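Local coordinates for protein ketosynthase (Streptomyces sp. MSC090213JE08, PDB 6KXD) that probably takes part in polyketide chain extension as one subunit of the two-chain ketosynthase/chain length factor of the highly reducing type II synthase for ishigamide, at residues E112-V117 with A197-V202; P20-W25 with F236-A241; G285-A290 with A309-D314; I354-A359 with V368-L373. All blocks are in the same frame, centred on the assembly; numbering follows the deposited sequence.

Contact 1: residues E112-V117 with A197-V202; sequences ELTGVV and ATKYLV
T114-V117 and K199-V202 run as neighbouring parallel strands, their axes 4.4 Å apart at closest and inclined by 20°. G115 is bonded at both of its backbone ends: its N donates to K199 O at 2.7 Å, and its O accepts L201 N at 2.8 Å. V117 N continues the ladder to L201 O. Glycine suits this place because the Y200 ring lies over it, with G115 CA 3.6 Å from the ring centroid in a CH-pi contact; a CB here would collide with Y200 CZ. Farther along, V117 CG1, lodged between its backbone N and carbonyl carbon (chi1 56°), comes within 3.6 Å of Y200 CE1. One water links Y200 OH to V116 O. An alanine at Y200 would probably leave a gap above G115 and beside V117, and deprive that water of its phenolic partner. On the opposite face T114 CG2 meets L201 CD1 at 3.5 Å. Near the strand starts, T114 OG1, T198 OG1 and K199 NZ share a second water; T114 OG1 is also bonded to D111 N. Strand 171-174 borders 114-119 and strand 229-240 borders 199-206, an arrangement characteristic of the core sheet in the N-terminal half of the thiolase fold.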
loop_
_atom_site.group_PDB
_atom_site.type_symbol
_atom_site.label_atom_id
_atom_site.label_comp_id
_atom_site.label_asym_id
_atom_site.label_seq_id
_atom_site.Cartn_x
_atom_site.Cartn_y
_atom_site.Cartn_z
ATOM N N GLU B 112 0.788 -21.262 3.864
ATOM C CA GLU B 112 1.494 -20.142 4.363
ATOM C C GLU B 112 2.330 -19.471 3.264
ATOM O O GLU B 112 2.893 -18.428 3.535
ATOM C CB GLU B 112 2.313 -20.599 5.584
ATOM C CG GLU B 112 3.538 -21.443 5.250
ATOM C CD GLU B 112 3.253 -22.892 4.869
ATOM O OE1 GLU B 112 2.055 -23.335 4.998
ATOM O OE2 GLU B 112 4.216 -23.578 4.410
ATOM N N LEU B 113 2.461 -20.063 2.054
ATOM C CA LEU B 113 3.173 -19.444 0.934
ATOM C C LEU B 113 2.186 -18.910 -0.116
ATOM O O LEU B 113 2.566 -18.608 -1.265
ATOM C CB LEU B 113 4.132 -20.466 0.324
ATOM C CG LEU B 113 5.372 -20.775 1.169
ATOM C CD1 LEU B 113 6.331 -21.658 0.369
ATOM C CD2 LEU B 113 6.051 -19.485 1.639
ATOM N N THR B 114 0.924 -18.804 0.292
ATOM C CA THR B 114 -0.078 -18.124 -0.489
ATOM C C THR B 114 -0.106 -16.656 -0.063
ATOM O O THR B 114 -0.421 -16.352 1.061
ATOM C CB THR B 114 -1.493 -18.666 -0.334
ATOM O OG1 THR B 114 -1.482 -20.061 -0.668
ATOM C CG2 THR B 114 -2.468 -17.958 -1.244
ATOM N N GLY B 115 0.218 -15.792 -1.005
ATOM C CA GLY B 115 0.196 -14.360 -0.761
ATOM C C GLY B 115 -1.170 -13.756 -1.037
ATOM O O GLY B 115 -2.029 -14.307 -1.816
ATOM N N VAL B 116 -1.392 -12.558 -0.471
ATOM C CA VAL B 116 -2.558 -11.784 -0.764
ATOM C C VAL B 116 -2.082 -10.379 -1.082
ATOM O O VAL B 116 -1.327 -9.839 -0.262
ATOM C CB VAL B 116 -3.529 -11.695 0.435
ATOM C CG1 VAL B 116 -4.663 -10.719 0.138
ATOM C CG2 VAL B 116 -4.078 -13.065 0.803
ATOM N N VAL B 117 -2.492 -9.839 -2.241
ATOM C CA VAL B 117 -2.263 -8.401 -2.473
ATOM C C VAL B 117 -3.518 -7.798 -3.105
ATOM O O VAL B 117 -4.004 -8.284 -4.127
ATOM C CB VAL B 117 -0.996 -8.117 -3.290
ATOM C CG1 VAL B 117 -0.963 -8.817 -4.632
ATOM C CG2 VAL B 117 -0.803 -6.611 -3.452
ATOM N N ALA B 197 6.214 -16.271 -2.247
ATOM C CA ALA B 197 4.918 -16.898 -2.345
ATOM C C ALA B 197 4.971 -17.842 -3.542
ATOM O O ALA B 197 5.659 -17.547 -4.486
ATOM C CB ALA B 197 3.832 -15.845 -2.528
ATOM N N THR B 198 4.245 -18.959 -3.467
ATOM C CA THR B 198 4.054 -19.891 -4.591
ATOM C C THR B 198 2.728 -19.599 -5.298
ATOM O O THR B 198 2.529 -19.955 -6.435
ATOM C CB THR B 198 4.089 -21.333 -4.065
ATOM O OG1 THR B 198 3.011 -21.505 -3.133
ATOM C CG2 THR B 198 5.415 -21.609 -3.381
ATOM N N LYS B 199 1.766 -19.049 -4.559
ATOM C CA LYS B 199 0.490 -18.696 -5.111
ATOM C C LYS B 199 0.096 -17.328 -4.528
ATOM O O LYS B 199 0.535 -16.945 -3.449
ATOM C CB LYS B 199 -0.635 -19.647 -4.715
ATOM C CG LYS B 199 -0.539 -21.081 -5.192
ATOM C CD LYS B 199 -1.855 -21.804 -4.972
ATOM C CE LYS B 199 -1.667 -23.260 -4.604
ATOM N NZ LYS B 199 -0.927 -23.369 -3.316
ATOM N N TYR B 200 -0.747 -16.615 -5.257
ATOM C CA TYR B 200 -1.167 -15.291 -4.856
ATOM C C TYR B 200 -2.617 -15.095 -5.195
ATOM O O TYR B 200 -3.065 -15.468 -6.279
ATOM C CB TYR B 200 -0.394 -14.178 -5.563
ATOM C CG TYR B 200 0.441 -13.354 -4.637
ATOM C CD1 TYR B 200 -0.120 -12.354 -3.826
ATOM C CD2 TYR B 200 1.793 -13.583 -4.548
ATOM C CE1 TYR B 200 0.675 -11.615 -2.963
ATOM C CE2 TYR B 200 2.600 -12.846 -3.700
ATOM C CZ TYR B 200 2.040 -11.850 -2.915
ATOM O OH TYR B 200 2.897 -11.198 -2.089
ATOM N N LEU B 201 -3.338 -14.505 -4.241
ATOM C CA LEU B 201 -4.633 -13.912 -4.448
ATOM C C LEU B 201 -4.361 -12.452 -4.749
ATOM O O LEU B 201 -3.746 -11.805 -3.944
ATOM C CB LEU B 201 -5.472 -13.954 -3.184
ATOM C CG LEU B 201 -6.270 -15.190 -2.846
ATOM C CD1 LEU B 201 -5.392 -16.166 -2.136
ATOM C CD2 LEU B 201 -7.450 -14.802 -1.955
ATOM N N VAL B 202 -4.715 -12.008 -5.947
ATOM C CA VAL B 202 -4.324 -10.686 -6.406
ATOM C C VAL B 202 -5.609 -10.034 -6.858
ATOM O O VAL B 202 -6.370 -10.626 -7.668
ATOM C CB VAL B 202 -3.401 -10.714 -7.632
ATOM C CG1 VAL B 202 -3.002 -9.298 -8.077
ATOM C CG2 VAL B 202 -2.183 -11.565 -7.399
HETATM O O HOH W 1 0.743 -21.375 -1.775
HETATM O O HOH W 2 1.457 -9.789 -0.307
#

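Contact 2: residues P20-W25 with F236-A241; sequences PVITGW and FLVEQA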
loop_
_atom_site.group_PDB
_atom_site.type_symbol
_atom_site.label_atom_id
_atom_site.label_comp_id
_atom_site.label_asym_id
_atom_site.label_seq_id
_atom_site.Cartn_x
_atom_site.Cartn_y
_atom_site.Cartn_z
ATOM N N PRO B 20 4.107 -16.067 -14.371
ATOM C CA PRO B 20 2.872 -16.211 -13.611
ATOM C C PRO B 20 1.688 -16.495 -14.538
ATOM O O PRO B 20 1.604 -15.964 -15.646
ATOM C CB PRO B 20 2.762 -14.897 -12.836
ATOM C CG PRO B 20 3.572 -13.908 -13.620
ATOM C CD PRO B 20 4.630 -14.692 -14.381
ATOM N N VAL B 21 0.791 -17.334 -14.042
ATOM C CA VAL B 21 -0.384 -17.697 -14.687
ATOM C C VAL B 21 -1.529 -17.420 -13.740
ATOM O O VAL B 21 -1.431 -17.679 -12.547
ATOM C CB VAL B 21 -0.373 -19.162 -15.167
ATOM C CG1 VAL B 21 0.671 -19.336 -16.260
ATOM C CG2 VAL B 21 -0.144 -20.168 -14.064
ATOM N N ILE B 22 -2.612 -16.919 -14.327
ATOM C CA ILE B 22 -3.822 -16.839 -13.633
ATOM C C ILE B 22 -4.556 -18.170 -13.803
ATOM O O ILE B 22 -4.841 -18.553 -14.933
ATOM C CB ILE B 22 -4.663 -15.696 -14.179
ATOM C CG1 ILE B 22 -3.970 -14.348 -13.974
ATOM C CG2 ILE B 22 -6.029 -15.769 -13.563
ATOM C CD1 ILE B 22 -4.728 -13.203 -14.643
ATOM N N THR B 23 -4.930 -18.799 -12.689
ATOM C CA THR B 23 -5.594 -20.133 -12.731
ATOM C C THR B 23 -7.002 -20.059 -12.180
ATOM O O THR B 23 -7.716 -21.069 -12.163
ATOM C CB THR B 23 -4.748 -21.163 -11.983
ATOM O OG1 THR B 23 -4.787 -20.735 -10.623
ATOM C CG2 THR B 23 -3.337 -21.221 -12.511
ATOM N N GLY B 24 -7.455 -18.851 -11.832
ATOM C CA GLY B 24 -8.776 -18.688 -11.336
ATOM C C GLY B 24 -9.077 -17.212 -11.119
ATOM O O GLY B 24 -8.152 -16.430 -10.991
ATOM N N TRP B 25 -10.357 -16.901 -11.069
ATOM C CA TRP B 25 -10.779 -15.557 -10.802
ATOM C C TRP B 25 -12.164 -15.536 -10.220
ATOM O O TRP B 25 -12.932 -16.504 -10.289
ATOM C CB TRP B 25 -10.705 -14.702 -12.049
ATOM C CG TRP B 25 -11.588 -15.108 -13.173
ATOM C CD1 TRP B 25 -11.395 -16.117 -14.072
ATOM C CD2 TRP B 25 -12.834 -14.493 -13.514
ATOM N NE1 TRP B 25 -12.415 -16.142 -14.976
ATOM C CE2 TRP B 25 -13.321 -15.172 -14.656
ATOM C CE3 TRP B 25 -13.565 -13.423 -12.993
ATOM C CZ2 TRP B 25 -14.526 -14.824 -15.261
ATOM C CZ3 TRP B 25 -14.764 -13.088 -13.585
ATOM C CH2 TRP B 25 -15.230 -13.781 -14.709
ATOM N N PHE B 236 -7.864 -12.663 -8.613
ATOM C CA PHE B 236 -7.203 -13.679 -9.402
ATOM C C PHE B 236 -6.374 -14.576 -8.515
ATOM O O PHE B 236 -5.729 -14.113 -7.556
ATOM C CB PHE B 236 -6.294 -13.045 -10.447
ATOM C CG PHE B 236 -7.068 -12.023 -11.194
ATOM C CD1 PHE B 236 -8.012 -12.426 -12.142
ATOM C CD2 PHE B 236 -6.936 -10.690 -10.873
ATOM C CE1 PHE B 236 -8.768 -11.479 -12.806
ATOM C CE2 PHE B 236 -7.747 -9.749 -11.482
ATOM C CZ PHE B 236 -8.662 -10.155 -12.447
ATOM N N LEU B 237 -6.402 -15.870 -8.843
ATOM C CA LEU B 237 -5.471 -16.767 -8.257
ATOM C C LEU B 237 -4.301 -16.865 -9.237
ATOM O O LEU B 237 -4.505 -17.237 -10.415
ATOM C CB LEU B 237 -6.193 -18.097 -7.997
ATOM C CG LEU B 237 -5.455 -19.037 -7.037
ATOM C CD1 LEU B 237 -4.118 -19.425 -7.577
ATOM C CD2 LEU B 237 -5.272 -18.380 -5.684
ATOM N N VAL B 238 -3.110 -16.463 -8.817
ATOM C CA VAL B 238 -1.907 -16.495 -9.625
ATOM C C VAL B 238 -0.931 -17.551 -9.092
ATOM O O VAL B 238 -0.680 -17.638 -7.898
ATOM C CB VAL B 238 -1.236 -15.105 -9.664
ATOM C CG1 VAL B 238 0.038 -15.094 -10.478
ATOM C CG2 VAL B 238 -2.232 -14.066 -10.184
ATOM N N GLU B 239 -0.354 -18.315 -10.011
ATOM C CA GLU B 239 0.612 -19.384 -9.697
ATOM C C GLU B 239 1.772 -19.282 -10.685
ATOM O O GLU B 239 1.699 -18.530 -11.661
ATOM C CB GLU B 239 -0.056 -20.758 -9.818
ATOM C CG GLU B 239 -1.441 -20.801 -9.251
ATOM C CD GLU B 239 -1.960 -22.204 -9.065
ATOM O OE1 GLU B 239 -3.134 -22.435 -9.357
ATOM O OE2 GLU B 239 -1.144 -23.062 -8.612
ATOM N N GLN B 240 2.846 -20.016 -10.402
ATOM C CA GLN B 240 3.970 -20.152 -11.311
ATOM C C GLN B 240 3.574 -21.224 -12.322
ATOM O O GLN B 240 2.931 -22.238 -11.956
ATOM C CB GLN B 240 5.239 -20.506 -10.533
ATOM C CG GLN B 240 5.524 -19.579 -9.367
ATOM C CD GLN B 240 6.606 -18.581 -9.682
ATOM O OE1 GLN B 240 6.428 -17.633 -10.455
ATOM N NE2 GLN B 240 7.747 -18.801 -9.061
ATOM N N ALA B 241 3.884 -20.977 -13.593
ATOM C CA ALA B 241 3.333 -21.826 -14.654
ATOM C C ALA B 241 3.753 -23.288 -14.394
ATOM O O ALA B 241 2.899 -24.182 -14.340
ATOM C CB ALA B 241 3.790 -21.301 -15.995
#
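V21 and E239 form a hydrogen-bonded antiparallel pair, V21 N giving to E239 O and E239 N to V21 O, both at 2.8 Å. Beyond I22, which faces V238, the register slips: T23 N donates to L237 O, but L237 N turns to G24 O, so that two residues stand opposite one in a beta bulge. The L237 N-H comes to G24 O from above the carbonyl plane, and G24 N is buried without a partner.

The side chains make one polar bond. With OG1 between the backbone N and carbonyl carbon (chi1 66°), the hydroxyl of T23 donates to E239 OE1 at 2.7 Å, on the carboxylate lone pair turned away from the other oxygen; the two side chains cross at about a right angle. Threonine fits: its hydroxyl serves the buried carboxylate while CG2 packs on E239 CG. E239 OE2 accepts E245 N, and two such donors would probably favour the ionised acid despite its burial.

The remaining contacts are apolar. W25 CB rests 3.5 Å from F236 CD1, I22 CG2 approaches the same ring atom, and P20 CB lies 3.6 Å from V238 CG1. At the far end V21 CG1 meets A241 CB at 3.7 Å.

Helix 332-344 packs on W25 and F236, and helix 180-193 on P20 and V238. Strand 250-259 borders 20-29, while strand 199-206 borders 229-240, so this pair lies inside its sheet.

Contact 3: residues G285-A290 with A309-D314; sequences GEVWAA and ALVPAD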
loop_
_atom_site.group_PDB
_atom_site.type_symbol
_atom_site.label_atom_id
_atom_site.label_comp_id
_atom_site.label_asym_id
_atom_site.label_seq_id
_atom_site.Cartn_x
_atom_site.Cartn_y
_atom_site.Cartn_z
ATOM N N GLY B 285 0.181 -5.853 -33.403
ATOM C CA GLY B 285 -0.737 -6.540 -34.283
ATOM C C GLY B 285 -1.216 -7.870 -33.727
ATOM O O GLY B 285 -2.207 -8.360 -34.141
ATOM N N GLU B 286 -0.504 -8.443 -32.766
ATOM C CA GLU B 286 -0.929 -9.729 -32.206
ATOM C C GLU B 286 -2.038 -9.548 -31.158
ATOM O O GLU B 286 -2.667 -10.521 -30.729
ATOM C CB GLU B 286 0.233 -10.406 -31.495
ATOM C CG GLU B 286 1.354 -10.860 -32.408
ATOM C CD GLU B 286 2.393 -11.582 -31.572
ATOM O OE1 GLU B 286 3.579 -11.184 -31.619
ATOM O OE2 GLU B 286 1.990 -12.517 -30.838
ATOM N N VAL B 287 -2.287 -8.310 -30.728
ATOM C CA VAL B 287 -3.272 -8.093 -29.673
ATOM C C VAL B 287 -4.652 -8.435 -30.194
ATOM O O VAL B 287 -5.117 -7.896 -31.191
ATOM C CB VAL B 287 -3.245 -6.653 -29.126
ATOM C CG1 VAL B 287 -4.346 -6.468 -28.093
ATOM C CG2 VAL B 287 -1.877 -6.319 -28.579
ATOM N N TRP B 288 -5.317 -9.350 -29.477
ATOM C CA TRP B 288 -6.592 -9.878 -29.857
ATOM C C TRP B 288 -7.701 -9.200 -29.062
ATOM O O TRP B 288 -8.823 -9.030 -29.565
ATOM C CB TRP B 288 -6.560 -11.401 -29.663
ATOM C CG TRP B 288 -7.853 -12.132 -29.860
ATOM C CD1 TRP B 288 -8.376 -12.610 -31.031
ATOM C CD2 TRP B 288 -8.771 -12.507 -28.825
ATOM N NE1 TRP B 288 -9.569 -13.237 -30.788
ATOM C CE2 TRP B 288 -9.841 -13.183 -29.450
ATOM C CE3 TRP B 288 -8.788 -12.325 -27.433
ATOM C CZ2 TRP B 288 -10.911 -13.691 -28.720
ATOM C CZ3 TRP B 288 -9.864 -12.807 -26.720
ATOM C CH2 TRP B 288 -10.903 -13.482 -27.361
ATOM N N ALA B 289 -7.375 -8.819 -27.821
ATOM C CA ALA B 289 -8.309 -8.078 -26.980
ATOM C C ALA B 289 -7.539 -6.993 -26.241
ATOM O O ALA B 289 -6.468 -7.265 -25.676
ATOM C CB ALA B 289 -9.015 -9.003 -26.003
ATOM N N ALA B 290 -8.039 -5.765 -26.353
ATOM C CA ALA B 290 -7.480 -4.639 -25.655
ATOM C C ALA B 290 -8.597 -3.965 -24.866
ATOM O O ALA B 290 -9.620 -3.585 -25.421
ATOM C CB ALA B 290 -6.859 -3.671 -26.620
ATOM N N ALA B 309 -5.131 3.533 -31.739
ATOM C CA ALA B 309 -4.064 3.644 -32.771
ATOM C C ALA B 309 -3.037 2.502 -32.692
ATOM O O ALA B 309 -2.388 2.150 -33.662
ATOM C CB ALA B 309 -3.378 4.958 -32.601
ATOM N N LEU B 310 -2.826 1.991 -31.493
ATOM C CA LEU B 310 -1.765 1.106 -31.185
ATOM C C LEU B 310 -2.130 -0.344 -31.502
ATOM O O LEU B 310 -1.248 -1.078 -31.919
ATOM C CB LEU B 310 -1.404 1.218 -29.713
ATOM C CG LEU B 310 -0.212 0.366 -29.312
ATOM C CD1 LEU B 310 1.064 1.073 -29.678
ATOM C CD2 LEU B 310 -0.228 0.004 -27.859
ATOM N N VAL B 311 -3.374 -0.761 -31.240
ATOM C CA VAL B 311 -3.729 -2.165 -31.399
ATOM C C VAL B 311 -4.688 -2.337 -32.567
ATOM O O VAL B 311 -5.299 -1.370 -33.045
ATOM C CB VAL B 311 -4.290 -2.759 -30.087
ATOM C CG1 VAL B 311 -3.253 -2.640 -28.976
ATOM C CG2 VAL B 311 -5.590 -2.104 -29.710
ATOM N N PRO B 312 -4.847 -3.569 -33.105
ATOM C CA PRO B 312 -5.821 -3.796 -34.165
ATOM C C PRO B 312 -7.193 -3.316 -33.699
ATOM O O PRO B 312 -7.548 -3.585 -32.509
ATOM C CB PRO B 312 -5.831 -5.316 -34.332
ATOM C CG PRO B 312 -4.488 -5.735 -33.862
ATOM C CD PRO B 312 -4.202 -4.820 -32.691
ATOM N N ALA B 313 -7.951 -2.662 -34.585
ATOM C CA ALA B 313 -9.271 -2.156 -34.216
ATOM C C ALA B 313 -10.137 -3.290 -33.636
ATOM O O ALA B 313 -10.898 -3.067 -32.707
ATOM C CB ALA B 313 -9.965 -1.514 -35.385
ATOM N N ASP B 314 -9.982 -4.492 -34.181
ATOM C CA ASP B 314 -10.786 -5.629 -33.772
ATOM C C ASP B 314 -10.485 -6.002 -32.316
ATOM O O ASP B 314 -11.385 -6.563 -31.627
ATOM C CB ASP B 314 -10.544 -6.856 -34.646
ATOM C CG ASP B 314 -11.289 -6.886 -35.958
ATOM O OD1 ASP B 314 -12.117 -5.993 -36.213
ATOM O OD2 ASP B 314 -11.086 -7.864 -36.659
#
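P312 lays its ring against the backbone of G285 and V287, with P312 CG 3.5 Å from G285 O and equally 3.5 Å from V287 O. Its CD also approaches V287 CB at 4.1 Å. These are van der Waals contacts, and a proline suits the spot: its compact ring fills the space beside two carbonyls, and its nitrogen carries no hydrogen in the bend between helix 298-310 and the short helix 313-316. An alanine in place of P312 would probably open a gap beside G285 O and V287 O and leave the bend freer to move.

V311, the first residue to leave helical torsions after helix 298-310, turns both methyls to the other segment. CG1, anti to the carbonyl carbon (chi1 -59°), meets V287 CG2 at 3.9 Å, the two valines crossing at a slant; CG2 lies 3.7 Å from A290 CB, where a small methyl leaves room for it. V287 is further packed by L277 of helix 265-280 and by L356. Strand 287-291 thus meets the end of the helix that follows it, and it pairs in parallel with strand 354-360, as expected for the alternating strands and helices of the C-terminal half of the thiolase fold.

Contact 4: residues I354-A359 with V368-L373; sequences IALVCA and VAVLRL
A355 O receives L371 N at 2.7 Å, nearly straight at 172°, and V370 CA leans its hydrogen toward the same oxygen. A355 N returns a bond to L371 O, and V357 and A369 exchange a second such pair, so the strands, antiparallel at 155°, are joined by four regular bonds.

On the face of I354, L356, C358, V368, V370 and R372, side chains from the two strands meet in pairs. I354 CD1, folded back beside CA rather than extended from it (chi2 -68°), lies over the centre of the R372 guanidinium, 3.5 Å from its CZ. The ion thus offers its flat face to a methyl while its NH1 bonds G352 O. I354 CG2 meets V370 CG1 at 3.7 Å, L356 CG lies 3.7 Å from V368 CG1, and C358 SG touches V368 CG2 at the same distance of 3.7 Å. Branched valines and isoleucine suit extended strands here, each presenting a methyl to its neighbour. On the face of A355, V357, A369 and L371, V357 CG2 rests on A369 CB at 3.7 Å, and A355 CB faces L371 CB.

Helix 332-344 packs on the A355 and V357 face, touching L373 as well, and helix 265-280 on C358, V368 and V370. The two strands form a hairpin, flanked by strand 287-291 beside 354-360 and by strand 250-259 beside 365-373.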
loop_
_atom_site.group_PDB
_atom_site.type_symbol
_atom_site.label_atom_id
_atom_site.label_comp_id
_atom_site.label_asym_id
_atom_site.label_seq_id
_atom_site.Cartn_x
_atom_site.Cartn_y
_atom_site.Cartn_z
ATOM N N ILE B 354 -3.206 -12.880 -27.470
ATOM C CA ILE B 354 -2.699 -11.837 -26.611
ATOM C C ILE B 354 -3.821 -10.870 -26.228
ATOM O O ILE B 354 -4.661 -10.431 -27.043
ATOM C CB ILE B 354 -1.528 -11.093 -27.285
ATOM C CG1 ILE B 354 -0.323 -11.999 -27.494
ATOM C CG2 ILE B 354 -1.130 -9.856 -26.478
ATOM C CD1 ILE B 354 0.341 -12.408 -26.203
ATOM N N ALA B 355 -3.829 -10.492 -24.945
ATOM C CA ALA B 355 -4.680 -9.461 -24.477
ATOM C C ALA B 355 -3.837 -8.396 -23.764
ATOM O O ALA B 355 -2.838 -8.638 -23.152
ATOM C CB ALA B 355 -5.737 -10.014 -23.556
ATOM N N LEU B 356 -4.309 -7.177 -23.879
ATOM C CA LEU B 356 -3.679 -6.009 -23.297
ATOM C C LEU B 356 -4.740 -5.295 -22.461
ATOM O O LEU B 356 -5.850 -5.033 -22.962
ATOM C CB LEU B 356 -3.198 -5.074 -24.404
ATOM C CG LEU B 356 -2.355 -3.883 -23.970
ATOM C CD1 LEU B 356 -1.381 -3.504 -25.067
ATOM C CD2 LEU B 356 -3.243 -2.688 -23.685
ATOM N N VAL B 357 -4.390 -4.969 -21.221
ATOM C CA VAL B 357 -5.274 -4.172 -20.363
ATOM C C VAL B 357 -4.490 -2.922 -19.963
ATOM O O VAL B 357 -3.324 -2.981 -19.757
ATOM C CB VAL B 357 -5.787 -4.953 -19.142
ATOM C CG1 VAL B 357 -6.491 -6.212 -19.577
ATOM C CG2 VAL B 357 -4.715 -5.255 -18.131
ATOM N N CYS B 358 -5.154 -1.778 -19.959
ATOM C CA CYS B 358 -4.490 -0.549 -19.743
ATOM C C CYS B 358 -5.360 0.237 -18.755
ATOM O O CYS B 358 -6.605 0.203 -18.849
ATOM C CB CYS B 358 -4.379 0.231 -21.064
ATOM S SG CYS B 358 -3.563 1.814 -20.769
ATOM N N ALA B 359 -4.727 0.954 -17.835
ATOM C CA ALA B 359 -5.469 1.862 -16.976
ATOM C C ALA B 359 -4.653 3.119 -16.728
ATOM O O ALA B 359 -3.442 3.089 -16.787
ATOM C CB ALA B 359 -5.819 1.221 -15.672
ATOM N N VAL B 368 -0.039 -0.992 -17.860
ATOM C CA VAL B 368 -0.448 -1.829 -18.896
ATOM C C VAL B 368 -0.020 -3.246 -18.554
ATOM O O VAL B 368 1.086 -3.428 -18.091
ATOM C CB VAL B 368 0.152 -1.391 -20.241
ATOM C CG1 VAL B 368 -0.152 -2.413 -21.322
ATOM C CG2 VAL B 368 -0.333 -0.017 -20.654
ATOM N N ALA B 369 -0.924 -4.204 -18.781
ATOM C CA ALA B 369 -0.553 -5.596 -18.689
ATOM C C ALA B 369 -0.821 -6.282 -20.023
ATOM O O ALA B 369 -1.884 -6.102 -20.638
ATOM C CB ALA B 369 -1.262 -6.313 -17.565
ATOM N N VAL B 370 0.102 -7.186 -20.372
ATOM C CA VAL B 370 -0.041 -8.043 -21.566
ATOM C C VAL B 370 -0.184 -9.493 -21.103
ATOM O O VAL B 370 0.614 -9.979 -20.292
ATOM C CB VAL B 370 1.150 -7.850 -22.512
ATOM C CG1 VAL B 370 1.074 -8.757 -23.726
ATOM C CG2 VAL B 370 1.254 -6.410 -22.949
ATOM N N LEU B 371 -1.280 -10.121 -21.515
ATOM C CA LEU B 371 -1.591 -11.509 -21.109
ATOM C C LEU B 371 -1.584 -12.386 -22.354
ATOM O O LEU B 371 -1.940 -11.929 -23.427
ATOM C CB LEU B 371 -2.984 -11.579 -20.518
ATOM C CG LEU B 371 -3.272 -10.583 -19.388
ATOM C CD1 LEU B 371 -4.723 -10.696 -18.962
ATOM C CD2 LEU B 371 -2.369 -10.820 -18.211
ATOM N N ARG B 372 -1.265 -13.661 -22.170
ATOM C CA ARG B 372 -1.521 -14.631 -23.203
ATOM C C ARG B 372 -2.628 -15.550 -22.707
ATOM O O ARG B 372 -2.447 -16.151 -21.613
ATOM C CB ARG B 372 -0.228 -15.366 -23.505
ATOM C CG ARG B 372 -0.481 -16.690 -24.214
ATOM C CD ARG B 372 0.255 -16.915 -25.501
ATOM N NE ARG B 372 1.437 -16.108 -25.772
ATOM C CZ ARG B 372 1.672 -15.521 -26.950
ATOM N NH1 ARG B 372 0.730 -15.507 -27.890
ATOM N NH2 ARG B 372 2.840 -14.937 -27.159
ATOM N N LEU B 373 -3.721 -15.634 -23.481
ATOM C CA LEU B 373 -4.884 -16.434 -23.096
ATOM C C LEU B 373 -4.504 -17.889 -23.372
ATOM O O LEU B 373 -3.835 -18.185 -24.371
ATOM C CB LEU B 373 -6.153 -15.943 -23.797
ATOM C CG LEU B 373 -6.420 -14.448 -23.605
ATOM C CD1 LEU B 373 -7.575 -13.969 -24.445
ATOM C CD2 LEU B 373 -6.658 -14.149 -22.129
#

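Going from the N terminus, strand 20-29 waits through some 210 residues before contact 2 closes its loop with 236-241, and contact 1 lies nested inside, closing at 197-202. The two meet where V202 O receives F236 N and Y200 O receives V238 N, uniting the strands of the N-terminal half. Contacts 3 and 4 follow in series: contact 3 closes a short, largely helical loop, and contact 4 the terminal hairpin. They touch where W288 N bonds I354 O. No contacts cross. Contacts 2 and 4 approach to about 5 Å between nearest atoms without touching, and strand 250-259, paired with both 20-29 and 365-373, links the two halves.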